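Local coordinates for protein racemase, putative (Roseobacter denitrificans, PDB 3TCS) that binds a magnesium ion together with D-alanine and probably acts as a hydro-lyase, at residues F230-P235 against G255-C260; W237-T242 against L262-R267. One frame throughout, in Å; residues are numbered along the deposited sequence.

How the interactions relate
Four segments follow one another along the barrel: 230-235 leaves strand 229-231, then 237-242 enters helix 239-248; next 255-260 leaves strand 252-255, and finally 262-267 enters helix 262-270. Interaction 1 joins the first to the third and interaction 2 the second to the fourth, so the two loops they close cross rather than nest: interaction 1 runs strand to helix to strand, interaction 2 helix to strand to helix. Interaction 1 ties neighbouring strand ends at the magnesium; interaction 2 joins the helices that follow, farther from the chain's centre. Their centres are about 9 Å apart. Asp259 O and Trp265 NE1, 2.9 Å apart in a probable hydrogen bond, connect them, and both border the second subunit.

Interaction 1: residues F230-P235 against G255-C260; sequences FEEPCP and GGEQDC. With MG (magnesium ion), chain J; DAL (D-alanine), chain L.
Glu231 and Glu257 meet on one magnesium ion, their carboxylate planes turned 72° apart. In Glu231 the chain leaves CB with CG anti to the backbone N (chi1 -168°) and runs on extended, so that CG of Glu231 passes 3.7 Å from the magnesium and its CD 3.0 Å. OE2 then binds the magnesium at 2.0 Å and comes near the amino N of the D-alanine, while OE1 turns from the metal to a salt bridge with Lys167 and a hydrogen bond with His229. Glu257 reaches across at about a right angle and binds the same ion through OE1, also at 2.0 Å. Its OE1 lies 2.8 Å from OE2 of Glu231, a closeness that the shared cation makes tolerable. Asp205, a water and the N and O of D-alanine fill the other places on the metal, and OE2 of Glu257 has a salt bridge to Lys94 of the second subunit.

Behind this first shell stands Glu232, whose OE1 lies 2.8 Å from the metal-bound water, which can donate to it. A second water, 2.9 Å from the same OE1, links it to the backbone N of Gly256; OE2 is held by Ser208. With an alanine here in place of Glu232, the metal-bound water would probably lose an acceptor that orients it, and the water link to Gly256 N would be lost. Gly256 itself has backbone angles that favour glycine, and its O receives Asp259 N in a type I turn that follows directly on the strand.

The fold is the TIM barrel of the enolase superfamily, with its metal ligands at or just beyond the C-terminal ends of successive strands. Strand 229-231 lies parallel between 201-205 and 252-255; Phe230 packs on helix 212-224 while Pro233 reaches helix 239-248.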
loop_
_atom_site.group_PDB
_atom_site.type_symbol
_atom_site.label_atom_id
_atom_site.label_comp_id
_atom_site.label_asym_id
_atom_site.label_seq_id
_atom_site.Cartn_x
_atom_site.Cartn_y
_atom_site.Cartn_z
ATOM N N PHE B 230 3.235 8.755 24.711
ATOM C CA PHE B 230 3.430 9.757 23.657
ATOM C C PHE B 230 3.350 9.027 22.316
ATOM O O PHE B 230 4.314 8.393 21.871
ATOM C CB PHE B 230 4.801 10.429 23.838
ATOM C CG PHE B 230 5.028 11.636 22.957
ATOM C CD1 PHE B 230 3.997 12.181 22.198
ATOM C CD2 PHE B 230 6.280 12.241 22.914
ATOM C CE1 PHE B 230 4.212 13.316 21.408
ATOM C CE2 PHE B 230 6.509 13.372 22.133
ATOM C CZ PHE B 230 5.475 13.912 21.379
ATOM N N GLU B 231 2.194 9.134 21.669
ATOM C CA GLU B 231 1.955 8.427 20.418
ATOM C C GLU B 231 2.260 9.150 19.112
ATOM O O GLU B 231 1.921 10.324 18.935
ATOM C CB GLU B 231 0.501 7.946 20.395
ATOM C CG GLU B 231 0.170 6.958 19.287
ATOM C CD GLU B 231 -1.194 6.312 19.494
ATOM O OE1 GLU B 231 -1.605 6.174 20.665
ATOM O OE2 GLU B 231 -1.840 5.925 18.498
ATOM N N GLU B 232 2.897 8.410 18.203
ATOM C CA GLU B 232 3.247 8.883 16.865
ATOM C C GLU B 232 3.761 10.320 16.845
ATOM O O GLU B 232 3.173 11.203 16.212
ATOM C CB GLU B 232 2.023 8.744 15.956
ATOM C CG GLU B 232 2.342 8.659 14.478
ATOM C CD GLU B 232 1.106 8.356 13.648
ATOM O OE1 GLU B 232 0.442 7.340 13.936
ATOM O OE2 GLU B 232 0.800 9.129 12.714
ATOM N N PRO B 233 4.881 10.573 17.535
ATOM C CA PRO B 233 5.445 11.923 17.577
ATOM C C PRO B 233 5.885 12.462 16.218
ATOM O O PRO B 233 5.694 13.644 15.928
ATOM C CB PRO B 233 6.616 11.778 18.544
ATOM C CG PRO B 233 7.044 10.354 18.350
ATOM C CD PRO B 233 5.719 9.627 18.290
ATOM N N CYS B 234 6.467 11.590 15.395
ATOM C CA CYS B 234 6.965 11.982 14.076
ATOM C C CYS B 234 6.280 11.229 12.944
ATOM O O CYS B 234 5.584 10.238 13.179
ATOM C CB CYS B 234 8.471 11.709 13.993
ATOM S SG CYS B 234 9.450 12.401 15.341
ATOM N N PRO B 235 6.465 11.692 11.692
ATOM C CA PRO B 235 5.847 11.009 10.550
ATOM C C PRO B 235 6.090 9.510 10.726
ATOM O O PRO B 235 7.235 9.069 10.848
ATOM C CB PRO B 235 6.593 11.599 9.361
ATOM C CG PRO B 235 6.791 13.034 9.802
ATOM C CD PRO B 235 7.225 12.879 11.252
ATOM N N GLY B 255 3.553 3.661 18.567
ATOM C CA GLY B 255 3.191 3.852 17.173
ATOM C C GLY B 255 2.975 2.553 16.422
ATOM O O GLY B 255 3.150 1.468 16.983
ATOM N N GLY B 256 2.575 2.675 15.157
ATOM C CA GLY B 256 2.367 1.513 14.312
ATOM C C GLY B 256 0.983 1.347 13.713
ATOM O O GLY B 256 0.787 0.471 12.874
ATOM N N GLU B 257 0.029 2.194 14.091
ATOM C CA GLU B 257 -1.332 2.022 13.585
ATOM C C GLU B 257 -1.510 2.017 12.066
ATOM O O GLU B 257 -2.400 1.328 11.563
ATOM C CB GLU B 257 -2.280 3.045 14.216
ATOM C CG GLU B 257 -2.085 4.471 13.755
ATOM C CD GLU B 257 -2.889 5.437 14.595
ATOM O OE1 GLU B 257 -2.697 5.440 15.827
ATOM O OE2 GLU B 257 -3.714 6.183 14.025
ATOM N N GLN B 258 -0.684 2.765 11.338
ATOM C CA GLN B 258 -0.794 2.794 9.875
ATOM C C GLN B 258 0.093 1.766 9.180
ATOM O O GLN B 258 0.114 1.688 7.950
ATOM C CB GLN B 258 -0.429 4.166 9.312
ATOM C CG GLN B 258 -1.463 5.253 9.510
ATOM C CD GLN B 258 -1.294 6.000 10.820
ATOM O OE1 GLN B 258 -0.230 5.967 11.441
ATOM N NE2 GLN B 258 -2.339 6.695 11.234
ATOM N N ASP B 259 0.834 0.983 9.952
ATOM C CA ASP B 259 1.709 -0.013 9.350
ATOM C C ASP B 259 0.983 -1.314 9.041
ATOM O O ASP B 259 0.487 -1.991 9.938
ATOM C CB ASP B 259 2.910 -0.247 10.260
ATOM C CG ASP B 259 3.839 0.946 10.285
ATOM O OD1 ASP B 259 4.625 1.099 9.323
ATOM O OD2 ASP B 259 3.767 1.751 11.242
ATOM N N CYS B 260 0.917 -1.651 7.754
ATOM C CA CYS B 260 0.238 -2.866 7.307
ATOM C C CYS B 260 1.202 -3.852 6.658
ATOM O O CYS B 260 0.791 -4.923 6.210
ATOM C CB CYS B 260 -0.859 -2.508 6.300
ATOM S SG CYS B 260 -0.233 -1.787 4.758
HETATM MG MG MG J . -2.762 7.038 17.093
HETATM N N DAL L . -4.770 6.225 18.048
HETATM C CA DAL L . -5.570 7.354 17.540
HETATM C CB DAL L . -7.049 6.995 17.522
HETATM C C DAL L . -5.135 7.696 16.155
HETATM O O DAL L . -4.012 8.026 15.947
HETATM O O HOH W 1 2.377 5.196 14.167
HETATM O O HOH W 2 -1.306 8.056 15.974
#

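Interaction 2: residues W237-T242 against L262-R267; sequences WELAQT and LPTWQR
Leu239 reaches across to Thr264 and Arg267 of helix 262-270, but the segment begins two residues earlier. Trp237, still in the loop, packs instead on Pro263 of the second subunit. Glu238 follows at the N-cap position, where its O receives the backbone N of Thr242, and it also touches that Pro263. With Leu239 the helix begins and the contact is made: CG stands anti to the carbonyl carbon (chi1 -61°), and from there CD1 extends toward the other helix. It lies 3.7 Å from Arg267 CD and just as near to Arg267 NH1, meeting both the aliphatic part and the guanidinium, which it approaches obliquely.

These are consecutive outer helices of the TIM barrel, joined by strand 252-255 in an alpha-beta-alpha succession. CD1 of Leu239 is also 4.4 Å from CG2 of Thr264, whose OG1 is hydrogen-bonded to Asp261. Arg267 is extended from CG to NE, which carries its guanidinium past the leucine methyl CD1, and it packs against Arg267 of the second subunit. Farther along, the side chain of Thr242 touches Val274, and its O accepts a hydrogen bond from OG1 of Thr246.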
loop_
_atom_site.group_PDB
_atom_site.type_symbol
_atom_site.label_atom_id
_atom_site.label_comp_id
_atom_site.label_asym_id
_atom_site.label_seq_id
_atom_site.Cartn_x
_atom_site.Cartn_y
_atom_site.Cartn_z
ATOM N N TRP B 237 6.186 7.031 8.801
ATOM C CA TRP B 237 7.013 6.379 7.791
ATOM C C TRP B 237 8.505 6.679 7.933
ATOM O O TRP B 237 9.311 6.201 7.139
ATOM C CB TRP B 237 6.534 6.769 6.387
ATOM C CG TRP B 237 6.515 8.251 6.118
ATOM C CD1 TRP B 237 7.530 9.007 5.604
ATOM C CD2 TRP B 237 5.427 9.153 6.363
ATOM N NE1 TRP B 237 7.141 10.320 5.512
ATOM C CE2 TRP B 237 5.855 10.440 5.970
ATOM C CE3 TRP B 237 4.132 8.997 6.876
ATOM C CZ2 TRP B 237 5.034 11.569 6.073
ATOM C CZ3 TRP B 237 3.313 10.121 6.981
ATOM C CH2 TRP B 237 3.771 11.391 6.579
ATOM N N GLU B 238 8.869 7.474 8.938
ATOM C CA GLU B 238 10.272 7.810 9.197
ATOM C C GLU B 238 10.679 7.156 10.513
ATOM O O GLU B 238 10.762 7.815 11.553
ATOM C CB GLU B 238 10.460 9.327 9.304
ATOM C CG GLU B 238 10.231 10.094 8.009
ATOM C CD GLU B 238 11.183 9.681 6.899
ATOM O OE1 GLU B 238 12.332 9.299 7.202
ATOM O OE2 GLU B 238 10.791 9.753 5.715
ATOM N N LEU B 239 10.934 5.854 10.458
ATOM C CA LEU B 239 11.296 5.087 11.641
ATOM C C LEU B 239 12.458 5.669 12.442
ATOM O O LEU B 239 12.417 5.686 13.673
ATOM C CB LEU B 239 11.610 3.643 11.244
ATOM C CG LEU B 239 10.451 2.884 10.589
ATOM C CD1 LEU B 239 10.917 1.494 10.179
ATOM C CD2 LEU B 239 9.278 2.795 11.556
ATOM N N ALA B 240 13.489 6.144 11.745
ATOM C CA ALA B 240 14.659 6.712 12.409
ATOM C C ALA B 240 14.318 7.952 13.241
ATOM O O ALA B 240 14.884 8.159 14.314
ATOM C CB ALA B 240 15.732 7.049 11.376
ATOM N N GLN B 241 13.405 8.779 12.742
ATOM C CA GLN B 241 12.993 9.978 13.466
ATOM C C GLN B 241 12.293 9.583 14.762
ATOM O O GLN B 241 12.593 10.109 15.835
ATOM C CB GLN B 241 12.043 10.821 12.612
ATOM C CG GLN B 241 12.731 11.656 11.543
ATOM C CD GLN B 241 11.743 12.443 10.708
ATOM O OE1 GLN B 241 10.732 12.935 11.216
ATOM N NE2 GLN B 241 12.035 12.577 9.420
ATOM N N THR B 242 11.356 8.649 14.655
ATOM C CA THR B 242 10.623 8.172 15.818
ATOM C C THR B 242 11.588 7.579 16.847
ATOM O O THR B 242 11.470 7.831 18.051
ATOM C CB THR B 242 9.596 7.096 15.409
ATOM O OG1 THR B 242 8.698 7.642 14.432
ATOM C CG2 THR B 242 8.806 6.617 16.623
ATOM N N LEU B 262 4.302 -6.365 7.040
ATOM C CA LEU B 262 5.010 -7.178 8.024
ATOM C C LEU B 262 6.526 -6.982 8.056
ATOM O O LEU B 262 7.124 -6.974 9.130
ATOM C CB LEU B 262 4.654 -8.658 7.844
ATOM C CG LEU B 262 3.217 -9.001 8.268
ATOM C CD1 LEU B 262 2.967 -10.489 8.065
ATOM C CD2 LEU B 262 2.998 -8.623 9.737
ATOM N N PRO B 263 7.175 -6.840 6.891
ATOM C CA PRO B 263 8.626 -6.639 6.987
ATOM C C PRO B 263 8.966 -5.289 7.629
ATOM O O PRO B 263 9.999 -5.147 8.280
ATOM C CB PRO B 263 9.103 -6.762 5.537
ATOM C CG PRO B 263 7.866 -6.491 4.719
ATOM C CD PRO B 263 6.774 -7.147 5.508
ATOM N N THR B 264 8.091 -4.300 7.461
ATOM C CA THR B 264 8.320 -2.994 8.066
ATOM C C THR B 264 8.115 -3.131 9.575
ATOM O O THR B 264 8.834 -2.519 10.367
ATOM C CB THR B 264 7.358 -1.932 7.498
ATOM O OG1 THR B 264 7.651 -1.730 6.111
ATOM C CG2 THR B 264 7.516 -0.613 8.234
ATOM N N TRP B 265 7.128 -3.934 9.964
ATOM C CA TRP B 265 6.869 -4.183 11.376
ATOM C C TRP B 265 8.109 -4.837 11.993
ATOM O O TRP B 265 8.540 -4.470 13.090
ATOM C CB TRP B 265 5.666 -5.115 11.549
ATOM C CG TRP B 265 4.389 -4.385 11.777
ATOM C CD1 TRP B 265 3.318 -4.313 10.935
ATOM C CD2 TRP B 265 4.051 -3.604 12.928
ATOM N NE1 TRP B 265 2.332 -3.533 11.491
ATOM C CE2 TRP B 265 2.756 -3.084 12.715
ATOM C CE3 TRP B 265 4.720 -3.291 14.121
ATOM C CZ2 TRP B 265 2.113 -2.266 13.650
ATOM C CZ3 TRP B 265 4.080 -2.476 15.051
ATOM C CH2 TRP B 265 2.788 -1.974 14.808
ATOM N N GLN B 266 8.681 -5.804 11.280
ATOM C CA GLN B 266 9.874 -6.491 11.764
ATOM C C GLN B 266 11.025 -5.496 11.941
ATOM O O GLN B 266 11.765 -5.550 12.928
ATOM C CB GLN B 266 10.294 -7.594 10.786
ATOM C CG GLN B 266 11.393 -8.503 11.319
ATOM C CD GLN B 266 10.882 -9.496 12.345
ATOM O OE1 GLN B 266 10.092 -10.385 12.027
ATOM N NE2 GLN B 266 11.328 -9.345 13.585
ATOM N N ARG B 267 11.180 -4.587 10.983
ATOM C CA ARG B 267 12.244 -3.592 11.063
ATOM C C ARG B 267 12.029 -2.652 12.250
ATOM O O ARG B 267 12.961 -2.359 12.997
ATOM C CB ARG B 267 12.307 -2.775 9.775
ATOM C CG ARG B 267 13.470 -1.804 9.732
ATOM C CD ARG B 267 13.320 -0.806 8.595
ATOM N NE ARG B 267 14.416 0.158 8.584
ATOM C CZ ARG B 267 14.359 1.350 8.000
ATOM N NH1 ARG B 267 13.252 1.737 7.376
ATOM N NH2 ARG B 267 15.410 2.158 8.043
#